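PDB 4NZK: uncharacterized protein from Eubacterium siraeum, which is of unknown function but belongs to the DHHW family of the SGNH-hydrolase clan, so may act as a hydrolase. Local coordinates for residues A[107-112]-A[334-339]; A[194-199]-A[218-223]; A[248-253]-A[294-299]. One frame throughout, in Å; residues are numbered along the deposited sequence. Where two conformers were deposited one is given.

Interaction 1 (A[107-112]-A[334-339]); sequences VPTAGA and CTFSAV
Val107 and Cys334 pair where two parallel strands of the mixed sheet end, their CA atoms 4.7 Å apart. The carbonyl oxygen of Val107 carries the polar part of the contact. Thr335 N approaches Val107 O at 3.0 Å, but the N-H···O angle of 129° makes this a weak hydrogen bond. Cys334 CA lies 3.1 Å from the same Val107 O in a CA-H···O contact, so a bent N-H and a C-H share one acceptor at the point where strand passes into helix. Cys334 is the N-cap residue of helix 335-339.

Farther along, Thr109 crosses Phe336 at about a right angle. Its OG1 meets the ring edge in plane, 3.4 Å from Phe336 CE2, while Thr109 CG2 lies 3.8 Å from Phe336 CD2. A chi1 of 57° sets Thr109 OG1 between backbone N and carbonyl carbon and leaves CG2 beside the backbone N; OG1 and CG2 both come near CE2 and CD2. Thr109 CG2 also approaches Cys334 CB at 4.1 Å. The sulfur of Cys334 is covalently linked to an unidentified molecule, probably from the crystallisation liquor, which may mark a pocket at these strand ends.

In the conformer given, Thr335 OG1 bonds His126 ND1, and Phe336 packs edge-to-face with Tyr77. Strand ends carrying loops of this kind are where SGNH-type folds commonly place their active sites, though no catalytic role is established here. The contact joins the ends of strands 101-107 and 328-334, with helix 126-136 against Pro108, Thr109 and Thr335, and helix 145-150 against Pro108.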
# COMPACT_ATOMS: atom_id res chain seq x y z
N VAL A 107 0.00 -3.71 6.72
CA VAL A 107 -1.05 -2.84 7.27
C VAL A 107 -2.42 -3.51 7.16
O VAL A 107 -2.66 -4.31 6.27
CB VAL A 107 -1.09 -1.47 6.57
CG1 VAL A 107 0.19 -0.68 6.88
CG2 VAL A 107 -1.29 -1.58 5.06
N PRO A 108 -3.31 -3.17 8.09
CA PRO A 108 -4.63 -3.77 8.07
C PRO A 108 -5.53 -3.05 7.08
O PRO A 108 -5.20 -1.98 6.60
CB PRO A 108 -5.13 -3.50 9.48
CG PRO A 108 -4.51 -2.22 9.83
CD PRO A 108 -3.14 -2.24 9.22
N THR A 109 -6.66 -3.68 6.80
CA THR A 109 -7.76 -3.07 6.10
C THR A 109 -8.71 -2.46 7.14
O THR A 109 -8.48 -2.55 8.37
CB THR A 109 -8.46 -4.08 5.20
OG1 THR A 109 -8.90 -5.18 6.01
CG2 THR A 109 -7.51 -4.59 4.10
N ALA A 110 -9.75 -1.79 6.66
CA ALA A 110 -10.58 -0.98 7.54
C ALA A 110 -11.21 -1.72 8.70
O ALA A 110 -11.48 -1.14 9.73
CB ALA A 110 -11.66 -0.24 6.75
N GLY A 111 -11.48 -3.02 8.51
CA GLY A 111 -12.13 -3.82 9.51
C GLY A 111 -11.35 -3.95 10.79
O GLY A 111 -11.93 -4.32 11.83
N ALA A 112 -10.05 -3.67 10.77
CA ALA A 112 -9.32 -3.65 12.04
C ALA A 112 -9.83 -2.59 13.01
O ALA A 112 -9.72 -2.76 14.24
CB ALA A 112 -7.87 -3.37 11.81
N CYS A 334 -1.17 -5.08 2.42
CA CYS A 334 -2.19 -5.33 3.43
C CYS A 334 -2.06 -6.76 3.95
O CYS A 334 -1.42 -7.62 3.36
CB CYS A 334 -3.59 -5.06 2.89
SG CYS A 334 -4.19 -6.36 1.79
N THR A 335 -2.72 -7.01 5.07
CA THR A 335 -2.66 -8.30 5.72
C THR A 335 -3.11 -9.43 4.83
O THR A 335 -2.50 -10.48 4.80
CB THR A 335 -3.47 -8.30 7.01
OG1 THR A 335 -4.70 -7.59 6.77
CG2 THR A 335 -2.68 -7.66 8.17
N PHE A 336 -4.20 -9.23 4.09
CA PHE A 336 -4.69 -10.30 3.23
C PHE A 336 -3.61 -10.74 2.23
O PHE A 336 -3.48 -11.91 1.90
CB PHE A 336 -5.90 -9.82 2.44
CG PHE A 336 -7.14 -9.61 3.24
CD1 PHE A 336 -8.06 -10.66 3.42
CD2 PHE A 336 -7.47 -8.37 3.75
CE1 PHE A 336 -9.25 -10.46 4.11
CE2 PHE A 336 -8.65 -8.17 4.43
CZ PHE A 336 -9.56 -9.21 4.60
N SER A 337 -2.85 -9.79 1.72
CA SER A 337 -1.78 -10.12 0.78
C SER A 337 -0.64 -10.85 1.48
O SER A 337 -0.14 -11.85 0.96
CB SER A 337 -1.21 -8.88 0.12
OG SER A 337 -2.11 -8.32 -0.78
N ALA A 338 -0.22 -10.37 2.66
CA ALA A 338 0.91 -10.97 3.33
C ALA A 338 0.63 -12.38 3.81
O ALA A 338 1.54 -13.19 3.83
CB ALA A 338 1.33 -10.12 4.52
N VAL A 339 -0.61 -12.68 4.22
CA VAL A 339 -0.93 -14.00 4.73
C VAL A 339 -1.46 -14.99 3.69
O VAL A 339 -1.53 -16.19 3.96
CB VAL A 339 -1.86 -13.98 5.95
CG1 VAL A 339 -1.33 -13.03 7.02
CG2 VAL A 339 -3.30 -13.63 5.56

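Interaction 2 (A[194-199]-A[218-223]); sequences ETIEGF and DTFTYY
Glu194 to Phe199 pairs with Asp218 to Tyr223 as a two-stranded antiparallel sheet interrupted by a beta bulge. The axes of 194-197 and 218-223 approach to 4.7 Å, their directions 160° apart. Glu194 and Tyr222 form one hydrogen-bonded pair, each backbone N donating to the other's O, and Ile196 and Phe220 form the next. The bond from Ile196 N to Phe220 O is 2.8 Å long and nearly straight at 168°. Beyond Ile196 the register slips by one residue around Gly198, whose positive phi helps turn the corner; pairing resumes where Phe199 N donates to Asp218 O and Asp218 N to Phe199 O.

Side-chain polar groups add a second set of links. Glu197 is bent at chi2 and lies beside Thr219, whose OG1 donates to Glu197 OE1 at 2.7 Å; the hydroxyl comes from the syn side, 24° out of the carboxylate plane. Water 1 joins the non-hydrogen-bonded pair, lying 2.7 Å from both Thr195 OG1 and Thr221 OG1. Asp218 is satisfied from beyond the sheet: OD2 bonds Thr161, while OD1 takes bonds from Tyr156 and from the backbone N of Arg160. The outward backbone N of Thr221 donates to Glu166.

Ile196, Phe199 and Phe220 form an apolar group on the face that also carries Glu194, Asp218 and Tyr222. Ile196 and Phe220 lie side by side, pointing the same way, and Phe199 CD2 touches Phe220 CD1 at 3.8 Å. Pro167, at the start of helix 167-180, packs against Phe220 and Tyr222. At the Glu194 end, Glu194 CB makes a CH-pi contact over one face of the Tyr222 ring, 3.6 Å from its centroid and offset toward the rim.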
# COMPACT_ATOMS: atom_id res chain seq x y z
N GLU A 194 -5.68 17.68 -3.74
CA GLU A 194 -6.57 17.48 -4.85
C GLU A 194 -7.72 16.57 -4.41
O GLU A 194 -7.55 15.66 -3.61
CB GLU A 194 -5.84 16.83 -6.02
CG GLU A 194 -4.66 17.63 -6.55
CD GLU A 194 -5.02 18.89 -7.33
OE1 GLU A 194 -6.18 19.09 -7.71
OE2 GLU A 194 -4.09 19.70 -7.59
N THR A 195 -8.89 16.76 -5.00
CA THR A 195 -10.09 16.05 -4.58
C THR A 195 -10.86 15.49 -5.77
O THR A 195 -11.04 16.18 -6.79
CB THR A 195 -11.02 17.01 -3.82
OG1 THR A 195 -10.32 17.64 -2.73
CG2 THR A 195 -12.20 16.31 -3.29
N ILE A 196 -11.28 14.24 -5.61
CA ILE A 196 -12.15 13.56 -6.58
C ILE A 196 -13.42 13.20 -5.84
O ILE A 196 -13.40 12.36 -4.91
CB ILE A 196 -11.50 12.31 -7.20
CG1 ILE A 196 -10.18 12.68 -7.93
CG2 ILE A 196 -12.47 11.58 -8.16
CD1 ILE A 196 -9.34 11.52 -8.38
N GLU A 197 -14.53 13.78 -6.27
CA GLU A 197 -15.81 13.49 -5.67
C GLU A 197 -16.47 12.32 -6.40
O GLU A 197 -16.11 12.00 -7.54
CB GLU A 197 -16.73 14.72 -5.74
CG GLU A 197 -16.19 15.94 -5.01
CD GLU A 197 -16.24 15.80 -3.49
OE1 GLU A 197 -16.75 14.77 -2.97
OE2 GLU A 197 -15.73 16.73 -2.79
N GLY A 198 -17.39 11.67 -5.71
CA GLY A 198 -18.19 10.61 -6.30
C GLY A 198 -17.40 9.34 -6.61
O GLY A 198 -17.68 8.66 -7.61
N PHE A 199 -16.46 8.99 -5.74
CA PHE A 199 -15.67 7.78 -5.91
C PHE A 199 -16.37 6.56 -5.32
O PHE A 199 -16.60 6.48 -4.12
CB PHE A 199 -14.31 7.95 -5.23
CG PHE A 199 -13.44 6.72 -5.23
CD1 PHE A 199 -13.29 5.91 -6.36
CD2 PHE A 199 -12.68 6.40 -4.11
CE1 PHE A 199 -12.46 4.79 -6.34
CE2 PHE A 199 -11.86 5.29 -4.09
CZ PHE A 199 -11.74 4.49 -5.20
N ASP A 218 -17.53 7.77 -1.80
CA ASP A 218 -16.49 8.46 -1.05
C ASP A 218 -16.08 9.75 -1.73
O ASP A 218 -16.27 9.95 -2.94
CB ASP A 218 -15.24 7.60 -0.98
CG ASP A 218 -15.34 6.46 0.01
OD1 ASP A 218 -15.21 6.71 1.24
OD2 ASP A 218 -15.45 5.27 -0.45
N THR A 219 -15.40 10.59 -0.95
CA THR A 219 -14.62 11.67 -1.50
C THR A 219 -13.18 11.18 -1.39
O THR A 219 -12.74 10.77 -0.31
CB THR A 219 -14.75 12.95 -0.65
OG1 THR A 219 -16.12 13.39 -0.69
CG2 THR A 219 -13.82 14.03 -1.18
N PHE A 220 -12.48 11.19 -2.51
CA PHE A 220 -11.11 10.77 -2.56
C PHE A 220 -10.19 11.98 -2.59
O PHE A 220 -10.18 12.73 -3.56
CB PHE A 220 -10.92 9.93 -3.81
CG PHE A 220 -9.58 9.29 -3.93
CD1 PHE A 220 -9.32 8.07 -3.32
CD2 PHE A 220 -8.60 9.87 -4.70
CE1 PHE A 220 -8.07 7.44 -3.49
CE2 PHE A 220 -7.37 9.26 -4.89
CZ PHE A 220 -7.10 8.05 -4.27
N THR A 221 -9.36 12.11 -1.56
CA THR A 221 -8.46 13.25 -1.45
C THR A 221 -7.05 12.77 -1.54
O THR A 221 -6.65 11.85 -0.80
CB THR A 221 -8.68 13.98 -0.12
OG1 THR A 221 -10.06 14.35 -0.02
CG2 THR A 221 -7.78 15.20 -0.03
N TYR A 222 -6.28 13.38 -2.44
CA TYR A 222 -4.86 13.02 -2.59
C TYR A 222 -3.99 14.27 -2.57
O TYR A 222 -4.50 15.40 -2.50
CB TYR A 222 -4.62 12.16 -3.81
CG TYR A 222 -4.80 12.82 -5.17
CD1 TYR A 222 -6.06 12.95 -5.73
CD2 TYR A 222 -3.70 13.26 -5.89
CE1 TYR A 222 -6.22 13.52 -6.99
CE2 TYR A 222 -3.83 13.81 -7.14
CZ TYR A 222 -5.10 13.94 -7.70
OH TYR A 222 -5.28 14.51 -8.97
N TYR A 223 -2.69 14.06 -2.58
CA TYR A 223 -1.74 15.10 -2.24
C TYR A 223 -0.50 15.03 -3.10
O TYR A 223 0.12 13.96 -3.24
CB TYR A 223 -1.31 14.97 -0.74
CG TYR A 223 -2.46 14.75 0.20
CD1 TYR A 223 -3.21 15.80 0.72
CD2 TYR A 223 -2.85 13.45 0.53
CE1 TYR A 223 -4.30 15.55 1.56
CE2 TYR A 223 -3.90 13.20 1.37
CZ TYR A 223 -4.64 14.22 1.87
OH TYR A 223 -5.71 13.89 2.67
O HOH W 1 -10.82 16.98 -0.17

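Interaction 3 (A[248-253]-A[294-299]); sequences HSIFVD and EVPFFI
An ST turn presents Ile250 and Phe251 to Val295, Pro296 and Ile299 of the turn 294-299, whose first three residues have helical backbone angles, and the two loops meet through a buried apolar patch. Ile250 CD1 is the hub. It reaches tip to tip toward Ile299 CD1, 3.5 Å away, a close methyl-methyl contact. The same Ile250 methyl lies 4.0 Å from Pro296 CG and 4.2 Å from Val295 CG1, so three side chains of the second segment gather round one terminal carbon. Chi1 of 64° puts Ile250 CG1 between the backbone N and carbonyl carbon; chi2 of 172° then extends CD1 away from the main chain.

Phe251 adds CE1 and CZ, which meet Pro296 obliquely. Its CE1 is 4.0 Å from Pro296 CG, and CZ lies equally near Pro296 CB and CG. The ring also rests on its own neighbour: Ile250 CG1 sits 3.5 Å above one face, offset toward the rim.

Both segments are loops attached to the mixed sheet of this SGNH-like alpha/beta fold. Loop 248-253 lies between strands 229-234 and 270-275; loop 294-299 follows strand 282-287 and precedes strand 304-309. Ile250 and Val295 both touch Ile273 of strand 270-275, and Ile299 touches Thr275 of that strand. On the far flank of the second segment, Phe297 and Phe298 pack on helix 167-180.

Polar groups of the first loop bond within it, to strand 229-234 and, through the backbone, to Met264 and Thr262. Ser249 OG accepts from Phe251 N at 2.9 Å, closing the ST turn, and also bonds Tyr229 OH. That tyrosine hydroxyl is hydrogen-bonded to Ile250 N as well.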
# COMPACT_ATOMS: atom_id res chain seq x y z
N HIS A 248 6.00 11.73 -17.40
CA HIS A 248 6.93 11.71 -16.27
C HIS A 248 6.33 12.06 -14.91
O HIS A 248 7.07 12.28 -13.97
CB HIS A 248 8.13 12.62 -16.58
CG HIS A 248 8.90 12.19 -17.79
ND1 HIS A 248 9.59 11.00 -17.85
CD2 HIS A 248 9.05 12.77 -18.99
CE1 HIS A 248 10.13 10.87 -19.04
NE2 HIS A 248 9.83 11.93 -19.76
N SER A 249 5.01 12.02 -14.80
CA SER A 249 4.32 12.23 -13.53
C SER A 249 3.92 10.89 -12.95
O SER A 249 3.76 9.91 -13.68
CB SER A 249 3.05 13.05 -13.74
OG SER A 249 2.36 13.25 -12.51
N ILE A 250 3.81 10.83 -11.62
CA ILE A 250 3.22 9.65 -10.98
C ILE A 250 1.71 9.78 -10.85
O ILE A 250 1.08 8.87 -10.35
CB ILE A 250 3.83 9.29 -9.61
CG1 ILE A 250 3.57 10.42 -8.62
CG2 ILE A 250 5.29 8.92 -9.77
CD1 ILE A 250 3.98 10.01 -7.22
N PHE A 251 1.14 10.93 -11.21
CA PHE A 251 -0.31 11.16 -11.11
C PHE A 251 -0.90 11.08 -12.48
O PHE A 251 -0.54 11.88 -13.36
CB PHE A 251 -0.63 12.51 -10.43
CG PHE A 251 0.00 12.63 -9.07
CD1 PHE A 251 -0.60 12.09 -7.95
CD2 PHE A 251 1.23 13.25 -8.92
CE1 PHE A 251 0.00 12.17 -6.69
CE2 PHE A 251 1.85 13.31 -7.68
CZ PHE A 251 1.22 12.78 -6.55
N VAL A 252 -1.83 10.14 -12.65
CA VAL A 252 -2.44 9.85 -13.92
C VAL A 252 -3.91 10.22 -13.87
O VAL A 252 -4.63 9.79 -12.98
CB VAL A 252 -2.26 8.35 -14.24
CG1 VAL A 252 -2.85 7.99 -15.60
CG2 VAL A 252 -0.78 8.01 -14.28
N ASP A 253 -4.38 10.96 -14.86
CA ASP A 253 -5.81 11.34 -14.90
C ASP A 253 -6.70 10.11 -15.07
O ASP A 253 -6.37 9.20 -15.84
CB ASP A 253 -6.08 12.34 -16.01
CG ASP A 253 -5.48 13.71 -15.74
OD1 ASP A 253 -5.17 14.02 -14.56
OD2 ASP A 253 -5.32 14.49 -16.70
N GLU A 294 1.27 5.06 -0.97
CA GLU A 294 2.40 5.52 -0.14
C GLU A 294 3.41 6.31 -0.95
O GLU A 294 4.07 7.17 -0.43
CB GLU A 294 3.14 4.34 0.50
CG GLU A 294 2.28 3.49 1.43
CD GLU A 294 3.00 2.26 2.00
OE1 GLU A 294 4.23 2.31 2.18
OE2 GLU A 294 2.30 1.23 2.30
N VAL A 295 3.51 6.01 -2.24
CA VAL A 295 4.60 6.53 -3.08
C VAL A 295 4.72 8.05 -3.09
O VAL A 295 5.85 8.56 -2.92
CB VAL A 295 4.57 5.93 -4.50
CG1 VAL A 295 5.62 6.56 -5.40
CG2 VAL A 295 4.79 4.42 -4.43
N PRO A 296 3.59 8.78 -3.23
CA PRO A 296 3.72 10.24 -3.22
C PRO A 296 4.41 10.80 -1.97
O PRO A 296 5.02 11.87 -2.02
CB PRO A 296 2.25 10.70 -3.29
CG PRO A 296 1.58 9.61 -4.10
CD PRO A 296 2.21 8.36 -3.53
N PHE A 297 4.30 10.08 -0.86
CA PHE A 297 4.84 10.54 0.43
C PHE A 297 6.29 10.19 0.64
O PHE A 297 6.83 10.49 1.69
CB PHE A 297 3.98 9.98 1.56
CG PHE A 297 2.52 10.27 1.38
CD1 PHE A 297 2.07 11.58 1.29
CD2 PHE A 297 1.60 9.24 1.25
CE1 PHE A 297 0.73 11.88 1.10
CE2 PHE A 297 0.27 9.53 1.04
CZ PHE A 297 -0.18 10.84 0.96
N PHE A 298 6.92 9.55 -0.36
CA PHE A 298 8.36 9.26 -0.28
C PHE A 298 9.23 10.20 -1.10
O PHE A 298 10.45 10.26 -0.91
CB PHE A 298 8.65 7.83 -0.73
CG PHE A 298 7.97 6.78 0.09
CD1 PHE A 298 7.79 6.92 1.44
CD2 PHE A 298 7.52 5.61 -0.51
CE1 PHE A 298 7.21 5.91 2.19
CE2 PHE A 298 6.92 4.62 0.22
CZ PHE A 298 6.76 4.77 1.56
N ILE A 299 8.59 10.96 -1.98
CA ILE A 299 9.31 11.82 -2.94
C ILE A 299 10.18 12.86 -2.25
O ILE A 299 11.30 13.13 -2.69
CB ILE A 299 8.31 12.44 -3.94
CG1 ILE A 299 7.89 11.32 -4.94
CG2 ILE A 299 8.93 13.62 -4.67
CD1 ILE A 299 6.76 11.64 -5.87

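How the interactions relate
Interactions 1 and 3 are buried, whereas interaction 2 has a face of threonines and Glu197 that is at least partly exposed, and its centre lies about 17 Å from the chain centre. Chemistry follows place: interaction 2 is held by antiparallel backbone pairing with a bulge, plus side-chain and water links, interaction 1 by a weak bond and a CA-H···O contact at two strand ends, with Thr109 packed on Phe336, and interaction 3 by carbon contacts between loops. Interactions 1 and 3 both involve connections of the mixed sheet, on opposite sides of the chain centre. Interactions 2 and 3 touch, with Tyr222 CE2 3.7 Å from Phe251 CD1; interaction 1 touches neither.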